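Local atomic coordinates of beta-hexosaminidase LpqI (PDB entry 6GFV), a protein that trims terminal beta-1,4-linked N-acetylglucosamine from peptidoglycan fragments as a family 3 glycoside hydrolase, feeding mycobacterial cell-wall recycling. Residues A64-G69 against L73-S78; Q110-L115 against T160-A165. All coordinates share one frame; numbering follows the deposited sequence.

Contact 1 (A64-G69 against L73-S78)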
ATOM      1  N   ALA A  64      21.238   3.088  -1.881  1.00 14.98           N
ATOM      2  CA  ALA A  64      21.742   3.326  -0.526  1.00 15.55           C
ATOM      3  C   ALA A  64      22.089   4.793  -0.272  1.00 16.16           C
ATOM      4  O   ALA A  64      21.836   5.307   0.805  1.00 16.55           O
ATOM      5  CB  ALA A  64      22.933   2.452  -0.248  1.00 24.69           C
ATOM      6  N   GLU A  65      22.636   5.485  -1.261  1.00 16.32           N
ATOM      7  CA  GLU A  65      22.890   6.916  -1.101  1.00 16.98           C
ATOM      8  C   GLU A  65      21.598   7.715  -1.024  1.00 16.82           C
ATOM      9  O   GLU A  65      21.483   8.664  -0.254  1.00 17.41           O
ATOM     10  CB  GLU A  65      23.733   7.456  -2.252  1.00 17.22           C
ATOM     11  CG  GLU A  65      24.080   8.933  -2.126  1.00 18.03           C
ATOM     12  CD  GLU A  65      25.348   9.173  -1.328  1.00 18.89           C
ATOM     13  OE1 GLU A  65      26.003   8.184  -0.957  1.00 18.84           O
ATOM     14  OE2 GLU A  65      25.691  10.344  -1.077  1.00 19.71           O
ATOM     15  N   ILE A  66      20.637   7.340  -1.854  1.00 16.11           N
ATOM     16  CA  ILE A  66      19.365   8.047  -1.934  1.00 16.97           C
ATOM     17  C   ILE A  66      18.632   7.919  -0.612  1.00 15.92           C
ATOM     18  O   ILE A  66      18.100   8.894  -0.087  1.00 17.44           O
ATOM     19  CB  ILE A  66      18.487   7.508  -3.067  1.00 15.25           C
ATOM     20  CG1 ILE A  66      19.104   7.858  -4.419  1.00 15.43           C
ATOM     21  CG2 ILE A  66      17.086   8.071  -2.970  1.00 15.07           C
ATOM     22  CD1 ILE A  66      18.476   7.144  -5.577  1.00 15.36           C
ATOM     23  N   VAL A  67      18.634   6.710  -0.070  1.00 15.56           N
ATOM     24  CA  VAL A  67      18.066   6.481   1.241  1.00 15.62           C
ATOM     25  C   VAL A  67      18.860   7.219   2.319  1.00 18.39           C
ATOM     26  O   VAL A  67      18.282   7.829   3.211  1.00 18.38           O
ATOM     27  CB  VAL A  67      18.009   4.985   1.567  1.00 15.16           C
ATOM     28  CG1 VAL A  67      17.611   4.774   3.018  1.00 19.25           C
ATOM     29  CG2 VAL A  67      17.054   4.283   0.634  1.00 14.34           C
ATOM     30  N   ALA A  68      20.182   7.180   2.234  1.00 17.27           N
ATOM     31  CA  ALA A  68      21.023   7.820   3.253  1.00 18.69           C
ATOM     32  C   ALA A  68      20.768   9.323   3.366  1.00 24.76           C
ATOM     33  O   ALA A  68      20.861   9.892   4.450  1.00 23.93           O
ATOM     34  CB  ALA A  68      22.481   7.560   2.964  1.00 18.51           C
ATOM     35  N   GLY A  69      20.421   9.959   2.253  1.00 27.72           N
ATOM     36  CA  GLY A  69      20.236  11.396   2.227  1.00 31.26           C
ATOM     37  C   GLY A  69      18.882  11.926   2.662  1.00 33.60           C
ATOM     38  O   GLY A  69      18.737  13.123   2.849  1.00 38.90           O
ATOM     39  N   LEU A  73      13.289  10.458   8.825  1.00 20.87           N
ATOM     40  CA  LEU A  73      13.270   9.029   9.081  1.00 20.22           C
ATOM     41  C   LEU A  73      13.634   8.325   7.783  1.00 17.25           C
ATOM     42  O   LEU A  73      13.715   8.966   6.742  1.00 17.12           O
ATOM     43  CB  LEU A  73      11.900   8.579   9.607  1.00 22.29           C
ATOM     44  CG  LEU A  73      11.537   8.947  11.053  1.00 22.37           C
ATOM     45  CD1 LEU A  73      10.171   8.434  11.353  1.00 21.32           C
ATOM     46  CD2 LEU A  73      12.537   8.402  12.077  1.00 21.60           C
ATOM     47  N   PRO A  74      13.898   7.014   7.847  1.00 18.66           N
ATOM     48  CA  PRO A  74      14.326   6.327   6.632  1.00 17.47           C
ATOM     49  C   PRO A  74      13.285   6.347   5.514  1.00 15.59           C
ATOM     50  O   PRO A  74      12.100   6.155   5.745  1.00 19.71           O
ATOM     51  CB  PRO A  74      14.579   4.903   7.119  1.00 17.67           C
ATOM     52  CG  PRO A  74      14.896   5.064   8.571  1.00 20.85           C
ATOM     53  CD  PRO A  74      14.052   6.168   9.043  1.00 17.17           C
ATOM     54  N   LEU A  75      13.741   6.621   4.304  1.00 15.06           N
ATOM     55  CA  LEU A  75      12.900   6.562   3.116  1.00 14.36           C
ATOM     56  C   LEU A  75      12.183   5.215   2.995  1.00 13.67           C
ATOM     57  O   LEU A  75      12.808   4.175   3.186  1.00 13.50           O
ATOM     58  CB  LEU A  75      13.758   6.795   1.873  1.00 14.40           C
ATOM     59  CG  LEU A  75      13.055   6.936   0.521  1.00 13.94           C
ATOM     60  CD1 LEU A  75      12.347   8.283   0.406  1.00 14.30           C
ATOM     61  CD2 LEU A  75      14.018   6.721  -0.631  1.00 16.46           C
ATOM     62  N   ALA A  76      10.885   5.219   2.680  1.00 13.09           N
ATOM     63  CA  ALA A  76      10.178   3.963   2.394  1.00 12.40           C
ATOM     64  C   ALA A  76      10.451   3.492   0.955  1.00 12.09           C
ATOM     65  O   ALA A  76      10.434   4.295   0.034  1.00 12.19           O
ATOM     66  CB  ALA A  76       8.657   4.119   2.615  1.00 12.06           C
ATOM     67  N   VAL A  77      10.686   2.196   0.766  1.00 11.81           N
ATOM     68  CA  VAL A  77      10.880   1.639  -0.577  1.00 11.60           C
ATOM     69  C   VAL A  77       9.932   0.468  -0.840  1.00 11.15           C
ATOM     70  O   VAL A  77      10.059  -0.583  -0.220  1.00 11.10           O
ATOM     71  CB  VAL A  77      12.340   1.168  -0.794  1.00 11.89           C
ATOM     72  CG1 VAL A  77      12.556   0.713  -2.238  1.00 11.78           C
ATOM     73  CG2 VAL A  77      13.310   2.259  -0.405  1.00 12.42           C
ATOM     74  N   SER A  78       9.001   0.650  -1.773  1.00 10.93           N
ATOM     75  CA  SER A  78       7.933  -0.329  -1.979  1.00 10.58           C
ATOM     76  C   SER A  78       7.945  -0.972  -3.371  1.00 10.60           C
ATOM     77  O   SER A  78       8.528  -0.430  -4.303  1.00 14.99           O
ATOM     78  CB  SER A  78       6.581   0.333  -1.752  1.00 10.38           C
ATOM     79  OG  SER A  78       6.343   1.278  -2.759  1.00 13.44           O
TER

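Contact 2 (Q110-L115 against T160-A165)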
ATOM      1  N   GLN A 110       2.817 -23.886   6.197  1.00 14.63           N
ATOM      2  CA  GLN A 110       4.152 -23.647   6.705  1.00 14.31           C
ATOM      3  C   GLN A 110       5.176 -23.485   5.576  1.00 14.31           C
ATOM      4  O   GLN A 110       6.052 -22.647   5.672  1.00 16.22           O
ATOM      5  CB  GLN A 110       4.562 -24.781   7.634  1.00 22.90           C
ATOM      6  CG  GLN A 110       5.928 -24.608   8.234  1.00 25.40           C
ATOM      7  CD  GLN A 110       6.326 -25.772   9.109  1.00 33.63           C
ATOM      8  OE1 GLN A 110       6.609 -26.864   8.621  1.00 38.38           O
ATOM      9  NE2 GLN A 110       6.325 -25.555  10.413  1.00 37.11           N
ATOM     10  N   GLN A 111       5.063 -24.283   4.515  1.00 14.74           N
ATOM     11  CA  GLN A 111       5.936 -24.140   3.345  1.00 14.81           C
ATOM     12  C   GLN A 111       5.732 -22.790   2.670  1.00 14.58           C
ATOM     13  O   GLN A 111       6.652 -22.220   2.096  1.00 14.45           O
ATOM     14  CB  GLN A 111       5.691 -25.252   2.325  1.00 15.37           C
ATOM     15  CG  GLN A 111       6.275 -26.626   2.667  1.00 19.40           C
ATOM     16  CD  GLN A 111       5.936 -27.674   1.615  1.00 16.26           C
ATOM     17  OE1 GLN A 111       4.801 -27.757   1.157  1.00 16.55           O
ATOM     18  NE2 GLN A 111       6.933 -28.463   1.212  1.00 16.48           N
ATOM     19  N   VAL A 112       4.516 -22.268   2.749  1.00 14.57           N
ATOM     20  CA  VAL A 112       4.252 -20.970   2.168  1.00 14.38           C
ATOM     21  C   VAL A 112       4.898 -19.885   3.021  1.00 13.85           C
ATOM     22  O   VAL A 112       5.439 -18.923   2.489  1.00 13.68           O
ATOM     23  CB  VAL A 112       2.739 -20.727   1.996  1.00 14.62           C
ATOM     24  CG1 VAL A 112       2.466 -19.273   1.683  1.00 14.29           C
ATOM     25  CG2 VAL A 112       2.193 -21.644   0.883  1.00 15.14           C
ATOM     26  N   ARG A 113       4.852 -20.056   4.339  1.00 12.39           N
ATOM     27  CA  ARG A 113       5.563 -19.159   5.249  1.00 12.54           C
ATOM     28  C   ARG A 113       7.075 -19.193   4.971  1.00 12.90           C
ATOM     29  O   ARG A 113       7.720 -18.160   4.968  1.00 12.93           O
ATOM     30  CB  ARG A 113       5.276 -19.523   6.711  1.00 12.69           C
ATOM     31  CG  ARG A 113       5.843 -18.521   7.707  1.00 12.82           C
ATOM     32  CD  ARG A 113       5.655 -18.954   9.147  1.00 13.04           C
ATOM     33  NE  ARG A 113       6.285 -18.001  10.052  1.00 13.21           N
ATOM     34  CZ  ARG A 113       6.085 -17.966  11.363  1.00 13.37           C
ATOM     35  NH1 ARG A 113       5.251 -18.827  11.929  1.00 15.86           N
ATOM     36  NH2 ARG A 113       6.703 -17.059  12.108  1.00 13.55           N
ATOM     37  N   ASP A 114       7.620 -20.390   4.756  1.00 13.18           N
ATOM     38  CA  ASP A 114       9.025 -20.570   4.353  1.00 13.55           C
ATOM     39  C   ASP A 114       9.378 -19.737   3.125  1.00 13.42           C
ATOM     40  O   ASP A 114      10.364 -19.009   3.127  1.00 13.61           O
ATOM     41  CB  ASP A 114       9.337 -22.034   4.044  1.00 13.82           C
ATOM     42  CG  ASP A 114       9.262 -22.944   5.264  1.00 14.06           C
ATOM     43  OD1 ASP A 114       9.299 -22.461   6.406  1.00 14.87           O
ATOM     44  OD2 ASP A 114       9.177 -24.166   5.059  1.00 14.36           O
ATOM     45  N   LEU A 115       8.570 -19.853   2.078  1.00 13.11           N
ATOM     46  CA  LEU A 115       8.882 -19.200   0.816  1.00 13.02           C
ATOM     47  C   LEU A 115       8.797 -17.694   0.956  1.00 12.81           C
ATOM     48  O   LEU A 115       9.655 -16.978   0.448  1.00 12.93           O
ATOM     49  CB  LEU A 115       7.959 -19.685  -0.314  1.00 12.76           C
ATOM     50  CG  LEU A 115       8.120 -19.037  -1.707  1.00 12.64           C
ATOM     51  CD1 LEU A 115       9.487 -19.314  -2.301  1.00 15.57           C
ATOM     52  CD2 LEU A 115       7.057 -19.511  -2.664  1.00 12.39           C
ATOM     53  N   THR A 160      -7.606 -17.052   4.674  1.00 14.01           N
ATOM     54  CA  THR A 160      -7.064 -16.595   5.955  1.00 13.64           C
ATOM     55  C   THR A 160      -5.820 -17.389   6.325  1.00 13.83           C
ATOM     56  O   THR A 160      -4.809 -16.805   6.741  1.00 13.37           O
ATOM     57  CB  THR A 160      -8.101 -16.677   7.111  1.00 14.01           C
ATOM     58  OG1 THR A 160      -9.212 -15.840   6.809  1.00 13.84           O
ATOM     59  CG2 THR A 160      -7.500 -16.177   8.415  1.00 13.76           C
ATOM     60  N   ALA A 161      -5.872 -18.702   6.136  1.00 14.58           N
ATOM     61  CA  ALA A 161      -4.742 -19.558   6.461  1.00 14.90           C
ATOM     62  C   ALA A 161      -3.504 -19.255   5.591  1.00 14.47           C
ATOM     63  O   ALA A 161      -2.419 -19.018   6.114  1.00 14.23           O
ATOM     64  CB  ALA A 161      -5.135 -21.020   6.332  1.00 15.92           C
ATOM     65  N   TYR A 162      -3.677 -19.232   4.275  1.00 14.48           N
ATOM     66  CA  TYR A 162      -2.539 -19.034   3.366  1.00 14.24           C
ATOM     67  C   TYR A 162      -2.048 -17.590   3.216  1.00 13.39           C
ATOM     68  O   TYR A 162      -0.840 -17.369   3.205  1.00 13.59           O
ATOM     69  CB  TYR A 162      -2.858 -19.612   1.986  1.00 14.76           C
ATOM     70  CG  TYR A 162      -2.639 -21.105   1.917  1.00 15.69           C
ATOM     71  CD1 TYR A 162      -1.371 -21.629   1.694  1.00 15.91           C
ATOM     72  CD2 TYR A 162      -3.688 -21.994   2.103  1.00 16.46           C
ATOM     73  CE1 TYR A 162      -1.152 -22.993   1.640  1.00 16.86           C
ATOM     74  CE2 TYR A 162      -3.476 -23.369   2.050  1.00 17.44           C
ATOM     75  CZ  TYR A 162      -2.203 -23.860   1.815  1.00 19.70           C
ATOM     76  OH  TYR A 162      -1.974 -25.219   1.760  1.00 18.69           O
ATOM     77  N   ALA A 163      -2.934 -16.610   3.104  1.00 12.99           N
ATOM     78  CA  ALA A 163      -2.472 -15.224   3.055  1.00 12.29           C
ATOM     79  C   ALA A 163      -1.839 -14.829   4.395  1.00 12.01           C
ATOM     80  O   ALA A 163      -0.890 -14.052   4.426  1.00 11.64           O
ATOM     81  CB  ALA A 163      -3.588 -14.278   2.710  1.00 12.03           C
ATOM     82  N   GLY A 164      -2.381 -15.374   5.483  1.00 12.30           N
ATOM     83  CA  GLY A 164      -1.847 -15.170   6.819  1.00 12.27           C
ATOM     84  C   GLY A 164      -0.415 -15.672   6.926  1.00 12.44           C
ATOM     85  O   GLY A 164       0.452 -14.971   7.436  1.00 13.10           O
ATOM     86  N   ALA A 165      -0.169 -16.883   6.428  1.00 12.95           N
ATOM     87  CA  ALA A 165       1.181 -17.437   6.376  1.00 13.21           C
ATOM     88  C   ALA A 165       2.123 -16.564   5.550  1.00 12.74           C
ATOM     89  O   ALA A 165       3.250 -16.385   5.945  1.00 12.75           O
ATOM     90  CB  ALA A 165       1.171 -18.857   5.820  1.00 13.92           C
TER

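Contact 1 (A64-G69 against L73-S78)
Leu-75 packs against Ile-66 and Val-67 where helix 62-69 turns back into strand 76-83, the closing half of a beta-alpha-beta unit in the TIM-barrel-type domain of this family 3 glycosidase. The unit begins with strand 47-50, which lies parallel to strand 76-83 in the sheet, and only three residues separate the two segments. The contact is purely apolar, with no hydrogen bond across it.

Leu-75 can be followed outward. Its CB points at the helix and stands 4.3 Å from Val-67 CG2. CG, anti to the backbone N (chi1 -173°), stands a little farther off, 4.8 Å from Val-67 CG2, and the methyls divide there. CD1 diverges from both helix residues, whereas CD2 enters the angle between two of their methyls, 4.1 Å from Ile-66 CG2 and equally 4.1 Å from Val-67 CG2. A leucine suits this place because one methyl of its forked end can lodge between two adjacent helix residues while the side chain still reaches Val-40 of helix 33-43. Ile-66 spreads in the same way, giving CG2 to Leu-75 while its longer branch leads off and the side chain meets Ala-36, Gln-37 and Val-40.

Two residues along, Val-77 also directs its CB at the helix, while Ala-76 between them turns its own to the other side, near Lys-337. Beta-branched valine fits an extended strand and offers a compact surface. Its CG2 makes a looser contact with the helix, 4.4 Å from Val-67 CG2.

Contact 2 (Q110-L115 against T160-A165)
Val-112 and Arg-113 meet Tyr-162 and Ala-165 where helices 109-126 and 156-172 run side by side on the outside of the TIM-barrel-type domain. The short segments point the same way, at an angle of 26° with axes 8.6 Å apart, as expected of neighbouring barrel helices that each lead into a parallel strand.

The apolar contacts centre on Val-112. Its CG2 lies in the plane of the Tyr-162 ring, at the edge, equally close to CD1 and CE1 at 3.7 Å, and the two side chains stand roughly perpendicular. The other methyl, CG1, reaches Ala-165 CB more loosely at 4.4 Å. The branched valine can thus serve both partners, and the small alanine permits the near approach of the backbones, 4.8 Å between Arg-113 CA and Ala-165 CA.

Polar groups anchor the side chains beyond this patch. Tyr-162 reaches past Val-112 to hydrogen-bond through OH to the backbone O of Arg-107, which fixes the far end of the ring to the link between helices 100-106 and 109-126. Arg-113 extends fully from CG to NE and forms a salt bridge through NE to Asp-172 OD2 at the end of helix 156-172.

Van der Waals contact with a backbone carbonyl completes the interface. The aliphatic start of the Arg-113 side chain passes close to the carbonyl of Ala-165, CB and CG each 3.8 Å from Ala-165 O.

Contact 1 and contact 2 lie about 29 Å apart between centres, with nearest atoms about 16 Å apart, so they do not touch. They come in series along the chain, the first closing before the second opens, and all four segments belong to the one family 3 N-terminal domain. The sheet connects them: strand 76-83, reached through contact 1, pairs in parallel with strand 130-131, which follows helix 109-126 of contact 2 and in turn pairs with strand 176-182, which follows helix 156-172. Contact 1 thus fastens a helix onto the sheet, while contact 2 joins two outer helices to each other, away from the annotated substrate and catalytic residues.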